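Local coordinates for F-actin-capping protein subunit alpha (Plasmodium berghei, PDB 7A0H), which probably caps the fast-growing barbed ends of actin filaments, blocking subunit exchange there without severing the filaments, and assembles as an asymmetric homodimer, at residues A[154-160]-A[177-183]; A[187-193]-A[213-219]; A[229-233]-A[260-265]. All blocks are in the same frame, centred on the assembly; numbering follows the deposited sequence. Where two conformers were deposited one is given.

Contact 1 of 3, residues A[154-160]-A[177-183]; sequences LNVKCAS and ICCDRYY
The Y182 ring, its CG anti to the carbonyl carbon (chi1 -64°), meets strand 154-160 mainly at its edge, where the carbonyl oxygen of N155 lies in the ring plane, 3.7 Å from Y182 CD2. The K157 side chain runs at about a right angle to that of Y182, its CD reaching the ring obliquely, 3.8 Å from Y182 CE2, while H188 on the next strand meets the ring at an inclined angle. On the other side of the sheet, the two methyls of L154 serve two flat groups: CD1 sits at the edge of the R181 guanidinium, 3.6 Å from NH2, and CD2 at the edge of the Y183 ring, although L154 is poorly ordered. R181 NH1 is hydrogen-bonded to S190 OG on the next strand, which anchors the guanidinium. The two strands are arms of one antiparallel beta hairpin; in this part of it the hydrogen-bonded pairs are N155-Y182, K157-D180 and A159-C178, and K157 N reaches D180 O at 2.8 Å with an N-H...O angle of 174°. C158 and C179 form a non-hydrogen-bonded pair and are the partners of a disulfide observed in this protein; both have two conformers. Helix 112-131 packs on this face through V128, which touches C158.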
# COMPACT_ATOMS: atom_id res chain seq x y z
N LEU A 154 -7.03 -1.86 23.54
CA LEU A 154 -5.95 -2.37 22.72
C LEU A 154 -5.42 -3.66 23.35
O LEU A 154 -5.44 -3.85 24.57
CB LEU A 154 -4.79 -1.36 22.62
CG LEU A 154 -4.59 -0.38 21.46
CD1 LEU A 154 -3.34 0.52 21.79
CD2 LEU A 154 -4.43 -1.10 20.14
N ASN A 155 -4.97 -4.54 22.49
CA ASN A 155 -4.19 -5.70 22.87
C ASN A 155 -2.80 -5.42 22.31
O ASN A 155 -2.68 -5.04 21.14
CB ASN A 155 -4.81 -6.97 22.30
CG ASN A 155 -4.15 -8.22 22.81
OD1 ASN A 155 -3.83 -8.34 23.99
ND2 ASN A 155 -3.95 -9.17 21.91
N VAL A 156 -1.78 -5.50 23.15
CA VAL A 156 -0.41 -5.21 22.73
C VAL A 156 0.47 -6.42 23.07
O VAL A 156 0.38 -6.95 24.18
CB VAL A 156 0.10 -3.91 23.38
CG1 VAL A 156 -0.06 -3.98 24.88
CG2 VAL A 156 1.54 -3.64 22.97
N LYS A 157 1.26 -6.89 22.09
CA LYS A 157 2.17 -8.02 22.28
C LYS A 157 3.60 -7.54 22.11
O LYS A 157 3.92 -6.93 21.07
CB LYS A 157 1.88 -9.17 21.29
CG LYS A 157 0.45 -9.81 21.42
CD LYS A 157 0.21 -10.94 20.39
CE LYS A 157 -1.08 -11.72 20.69
NZ LYS A 157 -1.03 -12.57 21.95
N CYS A 158 4.45 -7.82 23.12
CA CYS A 158 5.80 -7.26 23.22
C CYS A 158 6.77 -8.42 23.40
O CYS A 158 6.48 -9.41 24.09
CB CYS A 158 5.96 -6.28 24.41
SG CYS A 158 7.64 -5.44 24.51
N ALA A 159 7.93 -8.29 22.78
CA ALA A 159 8.94 -9.31 23.02
C ALA A 159 10.30 -8.69 22.77
O ALA A 159 10.43 -7.75 21.95
CB ALA A 159 8.68 -10.57 22.14
N SER A 160 11.29 -9.22 23.48
CA SER A 160 12.67 -8.79 23.32
C SER A 160 13.58 -9.99 23.57
O SER A 160 13.27 -10.84 24.42
CB SER A 160 13.10 -7.68 24.34
OG SER A 160 12.84 -8.12 25.72
N ILE A 177 14.00 -5.76 19.97
CA ILE A 177 12.73 -5.45 20.65
C ILE A 177 11.58 -5.48 19.62
O ILE A 177 11.68 -4.84 18.56
CB ILE A 177 12.74 -4.08 21.33
CG1 ILE A 177 13.91 -3.94 22.30
CG2 ILE A 177 11.40 -3.87 22.10
CD1 ILE A 177 14.08 -2.38 22.93
N CYS A 178 10.48 -6.06 20.04
CA CYS A 178 9.29 -6.16 19.16
C CYS A 178 8.03 -5.78 19.89
O CYS A 178 7.75 -6.29 21.01
CB CYS A 178 9.08 -7.64 18.66
SG CYS A 178 10.48 -8.35 17.93
N CYS A 179 7.22 -4.90 19.26
CA CYS A 179 5.86 -4.68 19.77
C CYS A 179 4.89 -4.66 18.59
O CYS A 179 5.17 -4.09 17.52
CB CYS A 179 5.73 -3.38 20.65
SG CYS A 179 6.51 -3.42 22.40
N ASP A 180 3.75 -5.29 18.81
CA ASP A 180 2.67 -5.44 17.86
C ASP A 180 1.39 -5.04 18.57
O ASP A 180 1.11 -5.51 19.69
CB ASP A 180 2.54 -6.89 17.34
CG ASP A 180 3.67 -7.28 16.37
OD1 ASP A 180 4.08 -6.55 15.44
OD2 ASP A 180 4.16 -8.37 16.58
N ARG A 181 0.62 -4.18 17.94
CA ARG A 181 -0.61 -3.62 18.49
C ARG A 181 -1.79 -4.14 17.68
O ARG A 181 -1.71 -4.24 16.46
CB ARG A 181 -0.51 -2.10 18.44
CG ARG A 181 0.65 -1.53 19.36
CD ARG A 181 0.90 0.04 19.26
NE ARG A 181 -0.34 0.77 19.45
CZ ARG A 181 -1.03 1.35 18.47
NH1 ARG A 181 -0.58 1.35 17.23
NH2 ARG A 181 -2.18 1.94 18.75
N TYR A 182 -2.87 -4.51 18.37
CA TYR A 182 -4.05 -5.09 17.79
C TYR A 182 -5.25 -4.26 18.20
O TYR A 182 -5.45 -3.97 19.38
CB TYR A 182 -4.24 -6.55 18.27
CG TYR A 182 -3.11 -7.40 17.76
CD1 TYR A 182 -3.20 -8.06 16.52
CD2 TYR A 182 -1.91 -7.46 18.46
CE1 TYR A 182 -2.15 -8.79 16.03
CE2 TYR A 182 -0.84 -8.18 17.98
CZ TYR A 182 -0.95 -8.83 16.76
OH TYR A 182 0.13 -9.51 16.30
N TYR A 183 -6.05 -3.89 17.21
CA TYR A 183 -7.33 -3.25 17.46
C TYR A 183 -8.40 -4.30 17.66
O TYR A 183 -8.35 -5.39 17.08
CB TYR A 183 -7.71 -2.28 16.35
CG TYR A 183 -6.83 -1.03 16.30
CD1 TYR A 183 -6.09 -0.59 17.42
CD2 TYR A 183 -6.73 -0.28 15.12
CE1 TYR A 183 -5.28 0.58 17.34
CE2 TYR A 183 -5.94 0.86 15.04
CZ TYR A 183 -5.22 1.29 16.13
OH TYR A 183 -4.45 2.43 15.99

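Contact 2 of 3, residues A[187-193]-A[213-219]; sequences FHASSWR and IDVVLTY
S191 pairs with V216, and R193 with D214, through paired antiparallel hydrogen bonds, the D214 N to R193 O bond being 2.9 Å long and nearly straight. Towards Y219 the pattern changes: A189 O accepts T218 N at 3.0 Å and, weakly, Y219 N. On the other edge of the strand, A189 and S190 both face R181 of strand 170-183, a classic beta bulge. T218 adds a side-chain bond, because chi1 of 62° sets OG1 between its backbone N and carbonyl carbon; OG1 donates to H188 O at 2.8 Å, from 56° out of the carbonyl plane. I213 CG2 sits over one face of the W192 indole, 3.9 Å from the centroid of its six-membered ring, a CH-pi contact, and V215 CG2 approaches the same ring obliquely. At the far end, F187 turns its edge to the face of Y219 in an offset edge-to-face pair, planes at 77°, though F187 is poorly ordered. On the face opposite W192 and V215, a water joins S191 OG, at 2.8 Å, weakly to D214 O. The hairpin lies between strands 170-183 and 223-238; V261 of helix 243-266 touches W192 and I213, and I283 of the second subunit packs on S190 and V215.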
# COMPACT_ATOMS: atom_id res chain seq x y z
N PHE A 187 -7.37 -7.49 14.87
CA PHE A 187 -7.00 -6.68 13.72
C PHE A 187 -5.61 -6.11 13.98
O PHE A 187 -5.43 -5.30 14.89
CB PHE A 187 -8.00 -5.54 13.49
CG PHE A 187 -9.39 -5.99 13.03
CD1 PHE A 187 -10.23 -6.73 13.86
CD2 PHE A 187 -9.85 -5.62 11.77
CE1 PHE A 187 -11.49 -7.11 13.42
CE2 PHE A 187 -11.13 -5.99 11.33
CZ PHE A 187 -11.95 -6.73 12.15
N HIS A 188 -4.61 -6.52 13.19
CA HIS A 188 -3.24 -6.10 13.46
C HIS A 188 -3.08 -4.63 13.11
O HIS A 188 -3.16 -4.25 11.95
CB HIS A 188 -2.25 -6.91 12.66
CG HIS A 188 -0.84 -6.49 12.88
ND1 HIS A 188 -0.05 -5.96 11.88
CD2 HIS A 188 -0.07 -6.48 13.99
CE1 HIS A 188 1.14 -5.68 12.36
NE2 HIS A 188 1.15 -5.98 13.64
N ALA A 189 -2.73 -3.81 14.09
CA ALA A 189 -2.68 -2.38 13.84
C ALA A 189 -1.31 -1.84 13.48
O ALA A 189 -1.20 -0.98 12.60
CB ALA A 189 -3.24 -1.64 15.05
N SER A 190 -0.26 -2.31 14.15
CA SER A 190 1.08 -1.77 13.93
C SER A 190 2.11 -2.80 14.35
O SER A 190 1.87 -3.65 15.23
CB SER A 190 1.34 -0.47 14.73
OG SER A 190 1.00 -0.63 16.12
N SER A 191 3.30 -2.63 13.77
CA SER A 191 4.51 -3.23 14.33
C SER A 191 5.62 -2.21 14.60
O SER A 191 5.90 -1.32 13.78
CB SER A 191 5.04 -4.26 13.39
OG SER A 191 5.34 -3.57 12.18
N TRP A 192 6.25 -2.38 15.75
CA TRP A 192 7.51 -1.76 16.13
C TRP A 192 8.55 -2.86 16.25
O TRP A 192 8.35 -3.85 16.98
CB TRP A 192 7.35 -0.99 17.44
CG TRP A 192 8.61 -0.40 18.10
CD1 TRP A 192 9.46 -1.04 18.97
CD2 TRP A 192 9.12 0.91 17.97
NE1 TRP A 192 10.44 -0.22 19.38
CE2 TRP A 192 10.27 1.00 18.80
CE3 TRP A 192 8.71 2.04 17.25
CZ2 TRP A 192 11.04 2.17 18.91
CZ3 TRP A 192 9.45 3.22 17.38
CH2 TRP A 192 10.61 3.26 18.20
N ARG A 193 9.63 -2.70 15.51
CA ARG A 193 10.77 -3.60 15.48
C ARG A 193 12.07 -2.78 15.61
O ARG A 193 12.39 -1.95 14.74
CB ARG A 193 10.76 -4.41 14.16
CG ARG A 193 9.61 -5.43 14.00
CD ARG A 193 9.62 -6.28 15.10
NE ARG A 193 8.72 -7.39 15.09
CZ ARG A 193 7.46 -7.39 15.48
NH1 ARG A 193 6.87 -6.31 15.90
NH2 ARG A 193 6.78 -8.55 15.43
N ILE A 213 15.44 0.86 13.26
CA ILE A 213 14.12 0.96 13.86
C ILE A 213 13.07 1.05 12.76
O ILE A 213 13.07 1.99 11.95
CB ILE A 213 14.02 2.17 14.82
CG1 ILE A 213 15.01 2.00 16.02
CG2 ILE A 213 12.63 2.26 15.31
CD1 ILE A 213 14.96 3.14 17.03
N ASP A 214 12.14 0.10 12.76
CA ASP A 214 11.09 -0.03 11.74
C ASP A 214 9.75 0.23 12.39
O ASP A 214 9.42 -0.39 13.41
CB ASP A 214 11.09 -1.42 11.14
CG ASP A 214 12.22 -1.63 10.10
OD1 ASP A 214 12.47 -0.73 9.26
OD2 ASP A 214 12.82 -2.75 10.09
N VAL A 215 8.99 1.19 11.85
CA VAL A 215 7.64 1.47 12.32
C VAL A 215 6.69 1.26 11.14
O VAL A 215 6.94 1.80 10.05
CB VAL A 215 7.51 2.91 12.83
CG1 VAL A 215 6.25 3.06 13.64
CG2 VAL A 215 8.67 3.24 13.72
N VAL A 216 5.64 0.46 11.33
CA VAL A 216 4.72 0.14 10.23
C VAL A 216 3.31 0.31 10.74
O VAL A 216 2.89 -0.42 11.66
CB VAL A 216 4.84 -1.30 9.68
CG1 VAL A 216 3.97 -1.45 8.39
CG2 VAL A 216 6.27 -1.73 9.41
N LEU A 217 2.56 1.20 10.08
CA LEU A 217 1.13 1.29 10.33
C LEU A 217 0.48 0.36 9.29
O LEU A 217 0.80 0.41 8.08
CB LEU A 217 0.62 2.72 10.18
CG LEU A 217 -0.85 3.03 10.51
CD1 LEU A 217 -1.13 2.82 12.10
CD2 LEU A 217 -1.26 4.40 10.05
N THR A 218 -0.41 -0.51 9.77
CA THR A 218 -1.06 -1.52 8.96
C THR A 218 -2.58 -1.53 9.04
O THR A 218 -3.20 -2.22 8.24
CB THR A 218 -0.53 -2.95 9.30
OG1 THR A 218 -0.80 -3.35 10.66
CG2 THR A 218 0.96 -3.07 8.97
N TYR A 219 -3.18 -0.76 9.96
CA TYR A 219 -4.61 -0.56 9.99
C TYR A 219 -4.84 0.95 9.99
O TYR A 219 -4.26 1.66 10.82
CB TYR A 219 -5.27 -1.21 11.19
CG TYR A 219 -6.69 -1.64 10.88
CD1 TYR A 219 -6.93 -2.73 10.06
CD2 TYR A 219 -7.79 -0.97 11.42
CE1 TYR A 219 -8.23 -3.14 9.76
CE2 TYR A 219 -9.09 -1.38 11.14
CZ TYR A 219 -9.30 -2.46 10.30
OH TYR A 219 -10.57 -2.89 10.00
O HOH W 1 8.07 -2.80 12.22

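Contact 3 of 3, residues A[229-233]-A[260-265]; sequences TRKVF and DVLYDL
K231 carries the charged part of the contact, its ammonium group standing between D260 and D264. These two aspartates lie one helical turn apart, linked through the backbone bond from D264 N to D260 O, an i/i+4 spacing that puts both on the side facing K231. With CG trans to the backbone N (chi1 -155°) and every later torsion extended, K231 spans the gap from strand to helix and crosses both aspartate side chains at about a right angle. K231 NZ donates to D264 OD2 at 2.7 Å, arriving on the syn side of the carboxylate and 17° out of its plane. It also forms a salt bridge with D260 OD2; the modelled separation is very short and D260 has two conformers, so the exact length of that bond is doubtful. Two carboxylates around one ammonium group would be expected to keep the lysine protonated.

Apolar packing accompanies this network. V261 CG2 is in the plane of the F233 ring at its edge, 3.8 Å from CZ, and also reaches K231 CB at 4.0 Å. A looser van der Waals contact involves a polar atom: L265 CD2 meets T229 OG1 at 4.2 Å.

The short helix and strand segments run at 144° to each other, their axes 10.1 Å apart at closest approach. This places the C-terminal part of helix 243-266 over the last strand of this chain's antiparallel sheet, with I213 of strand 206-220 touching both F233 and V261, and I284 of the second subunit packing on V261 and L265.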
# COMPACT_ATOMS: atom_id res chain seq x y z
N THR A 229 7.96 3.39 8.15
CA THR A 229 9.03 4.35 8.43
C THR A 229 10.20 3.66 9.08
O THR A 229 10.05 2.72 9.89
CB THR A 229 8.60 5.50 9.31
OG1 THR A 229 8.07 5.00 10.52
CG2 THR A 229 7.53 6.26 8.63
N ARG A 230 11.38 4.12 8.68
CA ARG A 230 12.63 3.50 9.02
C ARG A 230 13.69 4.52 9.40
O ARG A 230 13.89 5.52 8.70
CB ARG A 230 13.11 2.64 7.83
CG ARG A 230 14.56 2.30 7.94
CD ARG A 230 14.95 1.31 6.91
NE ARG A 230 14.53 0.03 7.41
CZ ARG A 230 14.63 -1.11 6.75
NH1 ARG A 230 15.11 -1.10 5.52
NH2 ARG A 230 14.24 -2.24 7.35
N LYS A 231 14.40 4.26 10.47
CA LYS A 231 15.62 4.97 10.76
C LYS A 231 16.71 3.96 11.12
O LYS A 231 16.46 2.98 11.83
CB LYS A 231 15.41 6.02 11.85
CG LYS A 231 16.43 7.08 11.70
CD LYS A 231 16.08 8.25 12.57
CE LYS A 231 17.00 9.39 12.35
NZ LYS A 231 16.76 10.37 13.45
N VAL A 232 17.86 4.15 10.51
CA VAL A 232 19.07 3.38 10.67
C VAL A 232 20.09 4.22 11.47
O VAL A 232 20.25 5.41 11.21
CB VAL A 232 19.63 3.05 9.27
CG1 VAL A 232 20.96 2.38 9.48
CG2 VAL A 232 18.74 2.11 8.54
N PHE A 233 20.83 3.57 12.37
CA PHE A 233 21.80 4.18 13.28
C PHE A 233 23.12 3.42 13.27
O PHE A 233 23.11 2.16 13.25
CB PHE A 233 21.28 4.17 14.74
CG PHE A 233 19.96 4.84 14.93
CD1 PHE A 233 19.87 6.21 15.09
CD2 PHE A 233 18.78 4.10 14.91
CE1 PHE A 233 18.67 6.81 15.23
CE2 PHE A 233 17.55 4.77 15.10
CZ PHE A 233 17.50 6.06 15.25
N ASP A 260 15.13 9.40 19.59
CA ASP A 260 15.29 10.21 18.37
C ASP A 260 14.19 9.90 17.34
O ASP A 260 13.73 10.81 16.64
CB ASP A 260 16.72 9.98 17.84
CG ASP A 260 17.07 10.81 16.57
OD1 ASP A 260 16.70 12.02 16.45
OD2 ASP A 260 17.77 10.23 15.68
N VAL A 261 13.72 8.63 17.27
CA VAL A 261 12.62 8.30 16.35
C VAL A 261 11.32 8.91 16.86
O VAL A 261 10.53 9.49 16.10
CB VAL A 261 12.48 6.76 16.19
CG1 VAL A 261 11.15 6.39 15.48
CG2 VAL A 261 13.66 6.16 15.43
N LEU A 262 11.10 8.83 18.17
CA LEU A 262 9.94 9.46 18.77
C LEU A 262 9.91 10.92 18.41
O LEU A 262 8.88 11.47 18.02
CB LEU A 262 10.01 9.32 20.28
CG LEU A 262 8.76 9.68 21.05
CD1 LEU A 262 8.87 9.21 22.49
CD2 LEU A 262 8.57 11.15 21.00
N TYR A 263 11.05 11.55 18.47
CA TYR A 263 11.10 12.96 18.12
C TYR A 263 10.78 13.14 16.65
O TYR A 263 10.02 14.04 16.29
CB TYR A 263 12.47 13.51 18.46
CG TYR A 263 12.62 14.91 17.95
CD1 TYR A 263 12.32 16.01 18.75
CD2 TYR A 263 13.06 15.14 16.65
CE1 TYR A 263 12.49 17.31 18.26
CE2 TYR A 263 13.21 16.40 16.14
CZ TYR A 263 12.91 17.50 16.94
OH TYR A 263 13.06 18.75 16.39
N ASP A 264 11.36 12.29 15.79
CA ASP A 264 11.10 12.38 14.35
C ASP A 264 9.63 12.24 14.01
O ASP A 264 9.10 12.97 13.19
CB ASP A 264 11.87 11.30 13.63
CG ASP A 264 13.29 11.63 13.49
OD1 ASP A 264 13.58 12.84 13.56
OD2 ASP A 264 14.09 10.71 13.23
N LEU A 265 8.96 11.27 14.61
CA LEU A 265 7.58 10.96 14.28
C LEU A 265 6.68 12.05 14.79
O LEU A 265 5.68 12.43 14.14
CB LEU A 265 7.22 9.59 14.87
CG LEU A 265 7.89 8.39 14.22
CD1 LEU A 265 7.20 7.07 14.54
CD2 LEU A 265 7.90 8.59 12.76

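Contacts 1 and 2 join strands of one five-stranded antiparallel sheet; contact 3 lays a helix over strand 223-238, outermost within this chain. All three are partly buried, but contact 2 lies in the middle of the sheet, whereas contacts 1 and 3 involve the two strands that border it within this chain. Contacts 1 and 2 adjoin through strands 170-183 and 187-200, where C179 O probably accepts a bond from W192 N; contacts 2 and 3 adjoin through V215 and T229. Contacts 1 and 3 do not touch, their nearest atoms being about 10 Å apart. Backbone bonds dominate the two strand pairings, whereas side chains alone make contact 3. Each contact also touches the second subunit.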